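Putative cellulase CEL6 (PDB 1UP3) is a family 6 glycoside hydrolase, an endoglucanase that probably hydrolyses internal beta-1,4-glucosidic bonds of cellulose. Local coordinates at residues 77-81 with 135-140; 122-126 with 170-174. The contacts are given in a common frame with arbitrary orientation. Residues are numbered along the deposited sequence.

Helix 130-147 connects the two contacts: in contact 1 it receives the loop that follows strand 72-75, and its Phe137, turned away from that loop, packs on Leu122, Ala125 and Arg173 of contact 2. Both contacts are mostly buried, with His80 and Glu135 at the margin of contact 1 and Asp126 at that of contact 2, where the partly exposed Arg173 is central; their centres lie about 12 Å apart. In each, a helix arginine donates to backbone carbonyl oxygen: two carbonyls of the loop for Arg136, Leu122 O alone for Arg173, which adds a salt bridge to Asp126. Contact 2 also lies beside the bound sugar, which Met124 touches; at contact 1, His80 meets a bound polyether.

Contact 1 (77-81 with 135-140); sequences GIPHR and ERFDLV
Ile78 forms the apolar centre, its CA 7.6 Å from that of Arg136 on helix 130-147. With chi1 t and chi2 p it aims CD1 at the helix, 3.9 Å from Leu139 CB and 4.3 Å from Val140 CG2. Pro79 lies alongside, CD 3.8 Å from Leu139 CD1, and Tyr97 of helix 94-108 packs on all three of Ile78, Pro79 and Leu139. The loop then reverses in a type II beta turn from Ile78 to Arg81, with Pro79 at 145° in psi and His80 in the left-handed region (62/37). Arg136, extended through chi1 and chi2 (both t) and bent at chi3 (m), reaches this turn: NH2 donates to Pro79 O at 3.1 Å and weakly to His80 O at 3.0 Å, while CG2 of Ile78 lies over one guanidinium face. One water joins Arg136 NE (2.9 Å) to Pro79 O (2.8 Å); NH1 binds Ala121 O. Farther out, a second water links His80 NE2 (2.8 Å) to Glu135 OE1 (2.6 Å), and His80 ND1 bonds a polyether probably left from crystallisation. In this loop-to-helix packing of the family 6 alpha/beta fold, one buried cation is met by carbonyls of the turn and of helix 121-124, with no carboxylate partner in this contact.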
# COMPACT_ATOMS: atom_id res chain seq x y z
N GLY A 77 -2.38 7.19 7.61
CA GLY A 77 -2.87 8.08 8.67
C GLY A 77 -2.71 9.57 8.38
O GLY A 77 -2.94 10.37 9.30
N ILE A 78 -2.33 9.95 7.18
CA ILE A 78 -2.00 11.38 6.91
C ILE A 78 -3.19 12.29 7.21
O ILE A 78 -4.34 11.93 6.97
CB ILE A 78 -1.51 11.57 5.43
CG1 ILE A 78 -0.64 12.81 5.26
CG2 ILE A 78 -2.67 11.55 4.48
CD1 ILE A 78 0.72 12.68 5.90
N PRO A 79 -2.94 13.45 7.78
CA PRO A 79 -4.04 14.40 7.97
C PRO A 79 -4.69 14.77 6.63
O PRO A 79 -4.02 14.86 5.61
CB PRO A 79 -3.36 15.61 8.63
CG PRO A 79 -2.20 15.01 9.38
CD PRO A 79 -1.72 13.93 8.43
N HIS A 80 -6.00 14.97 6.65
CA HIS A 80 -6.80 15.24 5.45
C HIS A 80 -6.71 14.06 4.49
O HIS A 80 -6.70 14.24 3.28
CB HIS A 80 -6.39 16.56 4.73
CG HIS A 80 -6.08 17.67 5.68
ND1 HIS A 80 -6.99 18.09 6.62
CD2 HIS A 80 -4.96 18.39 5.88
CE1 HIS A 80 -6.44 19.03 7.36
NE2 HIS A 80 -5.21 19.23 6.94
N ARG A 81 -6.68 12.83 5.06
CA ARG A 81 -6.61 11.62 4.24
C ARG A 81 -7.72 11.61 3.21
O ARG A 81 -8.86 11.91 3.53
CB ARG A 81 -6.67 10.38 5.11
CG ARG A 81 -6.25 9.10 4.44
CD ARG A 81 -6.36 7.94 5.37
NE ARG A 81 -7.73 7.56 5.62
CZ ARG A 81 -8.09 6.61 6.45
NH1 ARG A 81 -7.18 5.92 7.13
NH2 ARG A 81 -9.36 6.30 6.59
N GLU A 135 3.00 21.30 4.46
CA GLU A 135 2.88 20.55 5.70
C GLU A 135 2.88 19.05 5.39
O GLU A 135 3.57 18.25 6.06
CB GLU A 135 1.61 20.92 6.42
CG GLU A 135 1.48 20.16 7.72
CD GLU A 135 0.16 20.33 8.42
OE1 GLU A 135 -0.93 20.09 7.82
OE2 GLU A 135 0.21 20.67 9.60
N ARG A 136 2.07 18.64 4.41
CA ARG A 136 1.96 17.21 4.08
C ARG A 136 3.32 16.67 3.64
O ARG A 136 3.72 15.58 4.05
CB ARG A 136 0.90 16.99 2.99
CG ARG A 136 0.86 15.55 2.45
CD ARG A 136 -0.32 15.23 1.64
NE ARG A 136 -1.55 15.12 2.38
CZ ARG A 136 -2.68 14.70 1.86
NH1 ARG A 136 -2.70 14.32 0.57
NH2 ARG A 136 -3.78 14.66 2.54
N PHE A 137 4.02 17.43 2.80
CA PHE A 137 5.34 16.99 2.32
C PHE A 137 6.29 16.85 3.53
O PHE A 137 7.05 15.87 3.62
CB PHE A 137 5.93 17.93 1.28
CG PHE A 137 5.15 18.01 -0.03
CD1 PHE A 137 4.28 17.02 -0.40
CD2 PHE A 137 5.31 19.09 -0.87
CE1 PHE A 137 3.57 17.11 -1.60
CE2 PHE A 137 4.61 19.17 -2.06
CZ PHE A 137 3.76 18.16 -2.42
N ASP A 138 6.24 17.80 4.46
CA ASP A 138 7.03 17.71 5.69
C ASP A 138 6.72 16.48 6.54
O ASP A 138 7.65 15.89 7.11
CB ASP A 138 6.89 18.96 6.53
CG ASP A 138 7.47 20.19 5.87
OD1 ASP A 138 8.26 20.07 4.90
OD2 ASP A 138 7.16 21.33 6.27
N LEU A 139 5.45 16.08 6.59
CA LEU A 139 5.04 14.89 7.33
C LEU A 139 5.53 13.60 6.67
O LEU A 139 5.98 12.69 7.35
CB LEU A 139 3.52 14.88 7.50
CG LEU A 139 3.00 16.00 8.40
CD1 LEU A 139 1.47 15.97 8.38
CD2 LEU A 139 3.55 15.99 9.77
N VAL A 140 5.49 13.55 5.34
CA VAL A 140 5.99 12.40 4.64
C VAL A 140 7.51 12.32 4.82
O VAL A 140 8.05 11.24 5.01
CB VAL A 140 5.54 12.37 3.17
CG1 VAL A 140 6.18 11.17 2.45
CG2 VAL A 140 4.02 12.26 3.13
O HOH W 1 -1.61 16.21 5.07
O HOH W 2 -3.43 20.81 8.32

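Contact 2 (122-126 with 170-174); sequences LAMAD and MAARL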
# COMPACT_ATOMS: atom_id res chain seq x y z
N LEU A 122 1.18 11.96 -1.62
CA LEU A 122 1.93 12.87 -2.51
C LEU A 122 1.14 13.15 -3.79
O LEU A 122 1.14 14.28 -4.28
CB LEU A 122 3.30 12.33 -2.88
CG LEU A 122 4.30 12.16 -1.72
CD1 LEU A 122 5.65 11.70 -2.26
CD2 LEU A 122 4.47 13.44 -0.95
N ALA A 123 0.46 12.14 -4.31
CA ALA A 123 -0.24 12.28 -5.61
C ALA A 123 -1.47 13.16 -5.50
O ALA A 123 -1.79 13.87 -6.45
CB ALA A 123 -0.62 10.92 -6.19
N MET A 124 -2.14 13.11 -4.34
CA MET A 124 -3.40 13.82 -4.12
C MET A 124 -3.20 15.20 -3.47
O MET A 124 -4.15 15.92 -3.26
CB MET A 124 -4.38 12.98 -3.29
CG MET A 124 -5.84 13.31 -3.58
SD MET A 124 -6.95 12.46 -2.46
CE MET A 124 -6.73 10.91 -3.02
N ALA A 125 -1.95 15.56 -3.21
CA ALA A 125 -1.65 16.75 -2.40
C ALA A 125 -2.17 18.04 -3.01
O ALA A 125 -2.36 18.99 -2.28
CB ALA A 125 -0.18 16.84 -2.12
N ASP A 126 -2.41 18.06 -4.32
CA ASP A 126 -2.89 19.28 -4.96
C ASP A 126 -4.29 19.72 -4.51
O ASP A 126 -4.67 20.89 -4.73
CB ASP A 126 -2.88 19.16 -6.47
CG ASP A 126 -1.49 19.08 -7.04
OD1 ASP A 126 -0.56 19.75 -6.54
OD2 ASP A 126 -1.29 18.42 -8.09
N MET A 170 6.04 13.72 -10.04
CA MET A 170 6.11 12.84 -8.87
C MET A 170 7.57 12.72 -8.42
O MET A 170 7.85 12.71 -7.21
CB MET A 170 5.45 11.50 -9.15
CG MET A 170 5.41 10.57 -7.95
SD MET A 170 4.80 11.29 -6.40
CE MET A 170 3.07 11.11 -6.62
N ALA A 171 8.53 12.65 -9.34
CA ALA A 171 9.93 12.58 -8.93
C ALA A 171 10.30 13.81 -8.12
O ALA A 171 11.08 13.71 -7.17
CB ALA A 171 10.84 12.44 -10.14
N ALA A 172 9.81 14.98 -8.51
CA ALA A 172 10.09 16.20 -7.76
C ALA A 172 9.62 16.09 -6.32
O ALA A 172 10.34 16.50 -5.37
CB ALA A 172 9.47 17.41 -8.42
N ARG A 173 8.42 15.58 -6.12
CA ARG A 173 7.86 15.41 -4.79
C ARG A 173 8.65 14.36 -4.02
O ARG A 173 8.92 14.54 -2.83
CB ARG A 173 6.39 15.08 -4.86
CG ARG A 173 5.57 16.19 -5.47
CD ARG A 173 4.09 15.94 -5.57
NE ARG A 173 3.51 16.98 -6.41
CZ ARG A 173 2.24 17.27 -6.51
NH1 ARG A 173 1.31 16.64 -5.80
NH2 ARG A 173 1.87 18.24 -7.34
N LEU A 174 8.99 13.24 -4.65
CA LEU A 174 9.78 12.20 -3.95
C LEU A 174 11.14 12.74 -3.53
O LEU A 174 11.62 12.44 -2.44
CB LEU A 174 9.97 11.00 -4.88
CG LEU A 174 8.71 10.15 -5.09
CD1 LEU A 174 8.93 9.19 -6.25
CD2 LEU A 174 8.37 9.35 -3.85
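Arg173 reaches across from helix 167-176 with chi1 m and the next three angles near t, an almost fully extended side chain. Its NH1 donates to Leu122 O at 2.8 Å, and its NH2 forms a salt bridge with Asp126, 3.0 Å to OD1 and a weaker 3.3 Å to OD2. Asp126, chi1 m, also pairs through OD1 with Arg133, so one carboxylate serves two arginines. Both segments follow strands of the parallel sheet, 113-117 and 153-158, in the distorted beta/alpha barrel of family 6, and helix 121-124 places Met124 against the bound glucose while its other side faces helix 167-176. There Leu122, m,t, points CD1 at Leu174 CD2 (3.9 Å), and Val157 of strand 153-158 lies against both leucines. Met170 starts t, then bends with chi2 and chi3 both p, which carries CE to 3.9 Å from Leu122 CB and 3.7 Å from Ala123 CB. Phe137 of helix 130-147 packs on Leu122, Ala125 and Arg173.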